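Local coordinates for protein DynE8 (Micromonospora chersina, PDB 4AMM) that serves as the acyltransferase domain of the iterative polyketide synthase in dynemicin enediyne biosynthesis, where it probably transfers acyl building blocks for chain assembly, at residues 53-58 / 381-386; 104-109 / 146-151; 346-351 / 366-371. One frame throughout, in Å; residues are numbered along the deposited sequence.

In the fold
The three contacts run through one acyltransferase domain in a row. Interaction 3 lies closest of the three to the centre of the molecule, about 6 Å from it, with its centre about 14 Å from that of interaction 1 and about 13 Å from that of interaction 2, which are about 27 Å apart. Along the sequence, interactions 2 and 3 follow each other inside the long loop closed by interaction 1. Interaction 3 joins two strands of the parallel sheet; interaction 2 lies just past strand 99-103 of that sheet. Helix 376-387 packs on strands 344-347 and 365-367 and also meets strand 52-58 in the antiparallel sheet, tying the two sheets together.

Interaction 1 (53-58 / 381-386); sequences RFAAAV and GTAALF
NH1 of Arg53 serves two carbonyls, Phe386 O across the contact and Val391 O beyond it. Its bond to Phe386 O is 2.9 Å long and nearly straight, with an N-H...O angle of 166°; it lies close to the guanidinium plane and reaches a lone pair in the carbonyl plane. The same cation also lies over a face of the Phe386 ring. The two planes are 25° apart with centres separated by 4.6 Å, a stack with cation-pi character in which NH1 sits toward the rim rather than above the middle. Nearer the backbone, Arg53 CD makes a CH-pi contact 4.3 Å from the centroid of the Phe386 ring. Arg53 CG stands anti to its carbonyl carbon (chi1 -61°), and the chain runs extended to NE, crossing the phenyl side chain at about a right angle. An arginine suits this place because its aliphatic stem and flat cation can both use one aromatic face. Farther along the strand, small residues permit close approach: Ala55 CB touches Ala383 CB at 3.6 Å, and the axes of strand 53-58 and helix 381-386, almost antiparallel, come within 7.2 Å. Arg53 NE donates to Val50 O, while NH2 forms a salt bridge with Asp392. Leu5 packs on Ala383 and Val7 on Phe386, both from strand 4-10. The buried guanidinium is thus met by carbonyls, a carboxylate and an aromatic face, a setting likely to favour its charged form while binding the final turn of helix 376-387 to one face of the antiparallel sheet, at its inner strand 52-58.

Interaction 2 (104-109 / 146-151); sequences PGQAAP and VAQPAI
Ile151 and Gln106 supply the apolar part of this contact. The CD1 tip of Ile151 reaches Gln106 CA at 3.5 Å and Gln106 CB at 3.8 Å, and the CG2 branch lies 3.9 Å from Pro104 O. A branched aliphatic chain suits this place, since its two arms meet successive parts of the loop's backbone. No hydrogen bond crosses between the segments; the amide end of Gln106 makes only van der Waals contact, NE2 lying 3.7 Å from Gln148 CG and 3.8 Å from Ala147 CB. Gln106 CG is anti to its backbone N (chi1 174°) and the chain stays extended, which carries the amide across to the helix, where its plane is turned 60° from that of Gln148. The two glutamines are linked indirectly, because both NE2 groups bond to Thr144 OG1 at the start of helix 144-165; Gln148 OE1 also bonds Arg201 NH1. The helix is kinked at Pro149, whose N has no hydrogen to give. The Pro-Gly-Gln loop after parallel strand 99-103 probably corresponds to the loop that, in related acyltransferases, lends a backbone N to the oxyanion hole; consistent with this, Gly105 lies near, without touching, the presumed nucleophile elbow around Ser176.

Interaction 3 (346-351 / 366-371); sequences VEVGPG and VSLDAG
Ser367 and Glu347 turn their side chains to one face of the parallel strand pair, while Val346 and Val366 turn theirs to the other. On the valine face, Val346 CG1 meets Leu368 CG at 3.8 Å, the two side chains passing at a slant; the beta-branched valines suit extended strands, and Val346 and Val366 present methyls to helix 376-387. On the opposite face, the extended Glu347 side chain lies beside Ser367, OE1 coming to 3.5 Å from Ser367 CB. The Glu347 carboxylate accepts from the backbone N of Leu354 (OE2) and of Ser355 (OE1) at the start of helix 353-360, where an acidic group would suit the helix dipole. Ser367 OG is anti to its backbone N (chi1 179°); it donates to Gly351 O at 2.6 Å and accepts from Asp369 N at 3.0 Å, the latter forming an ST turn. An alanine here would probably leave Gly351 O and Asp369 N without their shared hydroxyl partner, the loops then being held by fewer bonds. Asp369 adds a second tie between the loops: its OD1 is approached from above the carboxylate plane by Gly351 N at 2.8 Å. Gly351 suits its spot through a positive phi of 75°. Backbone bonds join the strands, Glu347 N to Val366 O at 2.9 Å and Leu368 N to Glu347 O; a further one, Ala370 N to Gly349 O, follows beyond them, its donor standing above the carbonyl plane. Strand 344-347, helix 353-360 and strand 365-367 form a beta-alpha-beta unit at the edge of the parallel sheet, here with both strand ends stitched together by their following loops.

Interaction 1 (53-58 / 381-386)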
loop_
_atom_site.group_PDB
_atom_site.type_symbol
_atom_site.label_atom_id
_atom_site.label_comp_id
_atom_site.label_asym_id
_atom_site.label_seq_id
_atom_site.Cartn_x
_atom_site.Cartn_y
_atom_site.Cartn_z
ATOM N N ARG A 53 -14.484 -19.083 -4.429
ATOM C CA ARG A 53 -13.243 -19.135 -3.598
ATOM C C ARG A 53 -13.412 -18.578 -2.186
ATOM O O ARG A 53 -14.114 -17.573 -1.987
ATOM C CB ARG A 53 -12.155 -18.342 -4.320
ATOM C CG ARG A 53 -11.765 -18.862 -5.712
ATOM C CD ARG A 53 -10.597 -18.109 -6.318
ATOM N NE ARG A 53 -10.229 -18.725 -7.607
ATOM C CZ ARG A 53 -9.046 -18.520 -8.219
ATOM N NH1 ARG A 53 -8.086 -17.726 -7.698
ATOM N NH2 ARG A 53 -8.857 -19.110 -9.453
ATOM N N PHE A 54 -12.705 -19.195 -1.310
ATOM C CA PHE A 54 -12.576 -18.772 0.110
ATOM C C PHE A 54 -11.124 -18.682 0.359
ATOM O O PHE A 54 -10.328 -19.588 0.028
ATOM C CB PHE A 54 -13.215 -19.815 1.037
ATOM C CG PHE A 54 -12.886 -19.657 2.498
ATOM C CD1 PHE A 54 -11.775 -20.266 2.977
ATOM C CD2 PHE A 54 -13.733 -18.915 3.300
ATOM C CE1 PHE A 54 -11.425 -20.159 4.329
ATOM C CE2 PHE A 54 -13.402 -18.793 4.667
ATOM C CZ PHE A 54 -12.268 -19.404 5.156
ATOM N N ALA A 55 -10.654 -17.654 1.131
ATOM C CA ALA A 55 -9.296 -17.670 1.652
ATOM C C ALA A 55 -9.274 -16.886 2.967
ATOM O O ALA A 55 -9.902 -15.806 2.998
ATOM C CB ALA A 55 -8.320 -16.962 0.651
ATOM N N ALA A 56 -8.509 -17.360 3.932
ATOM C CA ALA A 56 -8.405 -16.645 5.208
ATOM C C ALA A 56 -7.018 -16.813 5.699
ATOM O O ALA A 56 -6.387 -17.879 5.636
ATOM C CB ALA A 56 -9.390 -17.261 6.198
ATOM N N ALA A 57 -6.531 -15.740 6.339
ATOM C CA ALA A 57 -5.304 -15.810 7.094
ATOM C C ALA A 57 -5.696 -15.992 8.570
ATOM O O ALA A 57 -6.459 -15.166 9.072
ATOM C CB ALA A 57 -4.536 -14.519 6.920
ATOM N N VAL A 58 -5.147 -16.990 9.198
ATOM C CA VAL A 58 -5.594 -17.338 10.563
ATOM C C VAL A 58 -4.419 -17.599 11.468
ATOM O O VAL A 58 -3.358 -18.043 11.047
ATOM C CB VAL A 58 -6.561 -18.557 10.527
ATOM C CG1 VAL A 58 -7.830 -18.290 9.611
ATOM C CG2 VAL A 58 -5.792 -19.828 10.083
ATOM N N GLY A 381 -2.518 -10.772 2.415
ATOM C CA GLY A 381 -2.376 -10.285 1.068
ATOM C C GLY A 381 -2.476 -11.429 0.073
ATOM O O GLY A 381 -3.103 -11.219 -0.975
ATOM N N THR A 382 -1.912 -12.593 0.362
ATOM C CA THR A 382 -1.998 -13.687 -0.612
ATOM C C THR A 382 -3.410 -14.231 -0.589
ATOM O O THR A 382 -3.971 -14.602 -1.653
ATOM C CB THR A 382 -0.975 -14.761 -0.302
ATOM O OG1 THR A 382 0.341 -14.144 -0.311
ATOM C CG2 THR A 382 -0.956 -15.813 -1.381
ATOM N N ALA A 383 -4.090 -14.271 0.573
ATOM C CA ALA A 383 -5.496 -14.710 0.630
ATOM C C ALA A 383 -6.326 -13.757 -0.211
ATOM O O ALA A 383 -7.233 -14.237 -0.964
ATOM C CB ALA A 383 -6.019 -14.649 2.127
ATOM N N ALA A 384 -6.135 -12.450 -0.168
ATOM C CA ALA A 384 -6.866 -11.503 -0.926
ATOM C C ALA A 384 -6.646 -11.781 -2.427
ATOM O O ALA A 384 -7.630 -11.791 -3.203
ATOM C CB ALA A 384 -6.465 -10.038 -0.593
ATOM N N LEU A 385 -5.376 -11.934 -2.856
ATOM C CA LEU A 385 -5.094 -12.167 -4.305
ATOM C C LEU A 385 -5.809 -13.439 -4.692
ATOM O O LEU A 385 -6.326 -13.489 -5.867
ATOM C CB LEU A 385 -3.624 -12.307 -4.454
ATOM C CG LEU A 385 -2.809 -10.989 -4.275
ATOM C CD1 LEU A 385 -1.349 -11.221 -4.217
ATOM C CD2 LEU A 385 -3.067 -10.035 -5.450
ATOM N N PHE A 386 -5.781 -14.499 -3.907
ATOM C CA PHE A 386 -6.389 -15.770 -4.328
ATOM C C PHE A 386 -7.878 -15.630 -4.407
ATOM O O PHE A 386 -8.510 -15.975 -5.418
ATOM C CB PHE A 386 -5.957 -16.925 -3.392
ATOM C CG PHE A 386 -6.586 -18.249 -3.758
ATOM C CD1 PHE A 386 -5.943 -19.041 -4.724
ATOM C CD2 PHE A 386 -7.776 -18.640 -3.214
ATOM C CE1 PHE A 386 -6.529 -20.254 -5.110
ATOM C CE2 PHE A 386 -8.382 -19.824 -3.604
ATOM C CZ PHE A 386 -7.718 -20.672 -4.552
#

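Interaction 2 (104-109 / 146-151)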
loop_
_atom_site.group_PDB
_atom_site.type_symbol
_atom_site.label_atom_id
_atom_site.label_comp_id
_atom_site.label_asym_id
_atom_site.label_seq_id
_atom_site.Cartn_x
_atom_site.Cartn_y
_atom_site.Cartn_z
ATOM N N PRO A 104 4.151 1.663 -1.543
ATOM C CA PRO A 104 4.314 2.734 -0.547
ATOM C C PRO A 104 5.550 3.545 -0.751
ATOM O O PRO A 104 6.574 3.162 -1.379
ATOM C CB PRO A 104 4.424 1.939 0.749
ATOM C CG PRO A 104 5.124 0.674 0.332
ATOM C CD PRO A 104 4.458 0.326 -1.041
ATOM N N GLY A 105 5.498 4.710 -0.085
ATOM C CA GLY A 105 6.748 5.523 0.064
ATOM C C GLY A 105 7.234 5.444 1.496
ATOM O O GLY A 105 6.905 4.501 2.279
ATOM N N GLN A 106 8.024 6.471 1.823
ATOM C CA GLN A 106 8.557 6.527 3.181
ATOM C C GLN A 106 7.496 6.823 4.264
ATOM O O GLN A 106 6.534 7.530 4.007
ATOM C CB GLN A 106 9.807 7.448 3.091
ATOM C CG GLN A 106 10.480 7.795 4.335
ATOM C CD GLN A 106 11.545 8.847 4.064
ATOM O OE1 GLN A 106 11.460 9.983 4.529
ATOM N NE2 GLN A 106 12.501 8.490 3.298
ATOM N N ALA A 107 7.639 6.238 5.467
ATOM C CA ALA A 107 6.772 6.489 6.630
ATOM C C ALA A 107 6.735 7.981 6.948
ATOM O O ALA A 107 7.691 8.701 6.682
ATOM C CB ALA A 107 7.316 5.719 7.837
ATOM N N ALA A 108 5.607 8.425 7.494
ATOM C CA ALA A 108 5.381 9.813 7.826
ATOM C C ALA A 108 5.089 9.993 9.340
ATOM O O ALA A 108 3.944 10.264 9.708
ATOM C CB ALA A 108 4.179 10.343 6.997
ATOM N N PRO A 109 6.111 9.801 10.211
ATOM C CA PRO A 109 5.794 9.790 11.654
ATOM C C PRO A 109 5.397 11.160 12.171
ATOM O O PRO A 109 5.789 12.166 11.654
ATOM C CB PRO A 109 7.138 9.378 12.305
ATOM C CG PRO A 109 8.208 9.800 11.211
ATOM C CD PRO A 109 7.510 9.397 9.978
ATOM N N VAL A 146 18.946 6.297 3.777
ATOM C CA VAL A 146 18.954 4.867 4.134
ATOM C C VAL A 146 17.547 4.321 3.827
ATOM O O VAL A 146 17.450 3.239 3.232
ATOM C CB VAL A 146 19.271 4.649 5.653
ATOM C CG1 VAL A 146 19.026 3.202 6.065
ATOM C CG2 VAL A 146 20.750 5.055 5.952
ATOM N N ALA A 147 16.483 5.049 4.140
ATOM C CA ALA A 147 15.127 4.500 4.035
ATOM C C ALA A 147 14.702 4.305 2.608
ATOM O O ALA A 147 13.994 3.281 2.352
ATOM C CB ALA A 147 14.166 5.410 4.737
ATOM N N GLN A 148 15.024 5.201 1.698
ATOM C CA GLN A 148 14.477 5.076 0.343
ATOM C C GLN A 148 14.928 3.783 -0.317
ATOM O O GLN A 148 14.025 3.025 -0.792
ATOM C CB GLN A 148 14.759 6.320 -0.494
ATOM C CG GLN A 148 14.007 7.574 0.048
ATOM C CD GLN A 148 13.944 8.671 -0.954
ATOM O OE1 GLN A 148 13.947 8.468 -2.145
ATOM N NE2 GLN A 148 13.931 9.937 -0.454
ATOM N N PRO A 149 16.189 3.449 -0.351
ATOM C CA PRO A 149 16.577 2.150 -0.981
ATOM C C PRO A 149 16.065 0.982 -0.173
ATOM O O PRO A 149 15.750 -0.068 -0.782
ATOM C CB PRO A 149 18.085 2.223 -1.094
ATOM C CG PRO A 149 18.505 3.323 -0.048
ATOM C CD PRO A 149 17.368 4.289 -0.027
ATOM N N ALA A 150 15.996 1.073 1.152
ATOM C CA ALA A 150 15.435 -0.022 1.955
ATOM C C ALA A 150 14.012 -0.300 1.595
ATOM O O ALA A 150 13.657 -1.506 1.384
ATOM C CB ALA A 150 15.558 0.257 3.405
ATOM N N ILE A 151 13.175 0.727 1.494
ATOM C CA ILE A 151 11.760 0.508 1.156
ATOM C C ILE A 151 11.675 -0.065 -0.251
ATOM O O ILE A 151 10.844 -0.997 -0.497
ATOM C CB ILE A 151 11.075 1.835 1.199
ATOM C CG1 ILE A 151 10.974 2.230 2.706
ATOM C CG2 ILE A 151 9.665 1.789 0.583
ATOM C CD1 ILE A 151 10.610 3.760 2.909
#

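Interaction 3 (346-351 / 366-371)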
loop_
_atom_site.group_PDB
_atom_site.type_symbol
_atom_site.label_atom_id
_atom_site.label_comp_id
_atom_site.label_asym_id
_atom_site.label_seq_id
_atom_site.Cartn_x
_atom_site.Cartn_y
_atom_site.Cartn_z
ATOM N N VAL A 346 -4.040 -4.261 -3.081
ATOM C CA VAL A 346 -3.032 -4.951 -2.331
ATOM C C VAL A 346 -1.779 -4.115 -2.317
ATOM O O VAL A 346 -1.252 -3.704 -3.376
ATOM C CB VAL A 346 -2.716 -6.361 -2.998
ATOM C CG1 VAL A 346 -1.551 -7.018 -2.225
ATOM C CG2 VAL A 346 -4.002 -7.212 -2.904
ATOM N N GLU A 347 -1.318 -3.769 -1.125
ATOM C CA GLU A 347 -0.053 -3.012 -0.970
ATOM C C GLU A 347 1.154 -3.930 -1.034
ATOM O O GLU A 347 1.191 -4.995 -0.365
ATOM C CB GLU A 347 -0.164 -2.215 0.355
ATOM C CG GLU A 347 1.068 -1.345 0.661
ATOM C CD GLU A 347 0.871 -0.502 1.923
ATOM O OE1 GLU A 347 -0.148 -0.659 2.625
ATOM O OE2 GLU A 347 1.637 0.426 2.052
ATOM N N VAL A 348 2.113 -3.514 -1.870
ATOM C CA VAL A 348 3.333 -4.339 -2.175
ATOM C C VAL A 348 4.612 -3.641 -1.682
ATOM O O VAL A 348 5.254 -2.858 -2.380
ATOM C CB VAL A 348 3.400 -4.489 -3.705
ATOM C CG1 VAL A 348 4.522 -5.482 -4.164
ATOM C CG2 VAL A 348 2.081 -5.023 -4.279
ATOM N N GLY A 349 4.951 -3.878 -0.428
ATOM C CA GLY A 349 6.040 -3.074 0.122
ATOM C C GLY A 349 5.906 -3.329 1.566
ATOM O O GLY A 349 5.047 -4.115 2.067
ATOM N N PRO A 350 6.841 -2.714 2.299
ATOM C CA PRO A 350 6.888 -2.885 3.727
ATOM C C PRO A 350 5.853 -1.985 4.382
ATOM O O PRO A 350 5.597 -0.893 3.897
ATOM C CB PRO A 350 8.320 -2.392 4.061
ATOM C CG PRO A 350 8.712 -1.471 3.005
ATOM C CD PRO A 350 7.870 -1.804 1.758
ATOM N N GLY A 351 5.319 -2.489 5.488
ATOM C CA GLY A 351 4.357 -1.791 6.326
ATOM C C GLY A 351 2.977 -1.760 5.681
ATOM O O GLY A 351 2.717 -2.463 4.705
ATOM N N VAL A 366 -5.392 -4.268 1.660
ATOM C CA VAL A 366 -4.613 -5.078 2.571
ATOM C C VAL A 366 -3.170 -5.068 2.156
ATOM O O VAL A 366 -2.907 -4.945 0.932
ATOM C CB VAL A 366 -5.210 -6.494 2.609
ATOM C CG1 VAL A 366 -5.148 -7.135 1.278
ATOM C CG2 VAL A 366 -4.547 -7.359 3.654
ATOM N N SER A 367 -2.203 -5.121 3.051
ATOM C CA SER A 367 -0.799 -5.048 2.674
ATOM C C SER A 367 -0.157 -6.408 2.786
ATOM O O SER A 367 -0.344 -7.147 3.786
ATOM C CB SER A 367 -0.077 -4.061 3.628
ATOM O OG SER A 367 1.293 -4.025 3.243
ATOM N N LEU A 368 0.680 -6.759 1.818
ATOM C CA LEU A 368 1.552 -7.910 1.919
ATOM C C LEU A 368 2.619 -7.723 2.977
ATOM O O LEU A 368 3.204 -8.742 3.374
ATOM C CB LEU A 368 2.269 -8.112 0.572
ATOM C CG LEU A 368 1.393 -8.765 -0.475
ATOM C CD1 LEU A 368 2.016 -8.584 -1.840
ATOM C CD2 LEU A 368 1.178 -10.300 -0.197
ATOM N N ASP A 369 2.957 -6.478 3.367
ATOM C CA ASP A 369 3.950 -6.220 4.439
ATOM C C ASP A 369 5.260 -6.941 4.151
ATOM O O ASP A 369 5.739 -7.731 4.934
ATOM C CB ASP A 369 3.361 -6.494 5.803
ATOM C CG ASP A 369 4.178 -5.887 6.916
ATOM O OD1 ASP A 369 5.132 -5.073 6.662
ATOM O OD2 ASP A 369 3.820 -6.217 8.086
ATOM N N ALA A 370 5.772 -6.731 2.940
ATOM C CA ALA A 370 6.968 -7.453 2.455
ATOM C C ALA A 370 8.211 -7.100 3.300
ATOM O O ALA A 370 8.454 -5.938 3.596
ATOM C CB ALA A 370 7.252 -7.155 0.977
ATOM N N GLY A 371 8.938 -8.129 3.692
ATOM C CA GLY A 371 10.117 -7.975 4.561
ATOM C C GLY A 371 9.836 -7.976 6.053
ATOM O O GLY A 371 10.766 -7.792 6.847
#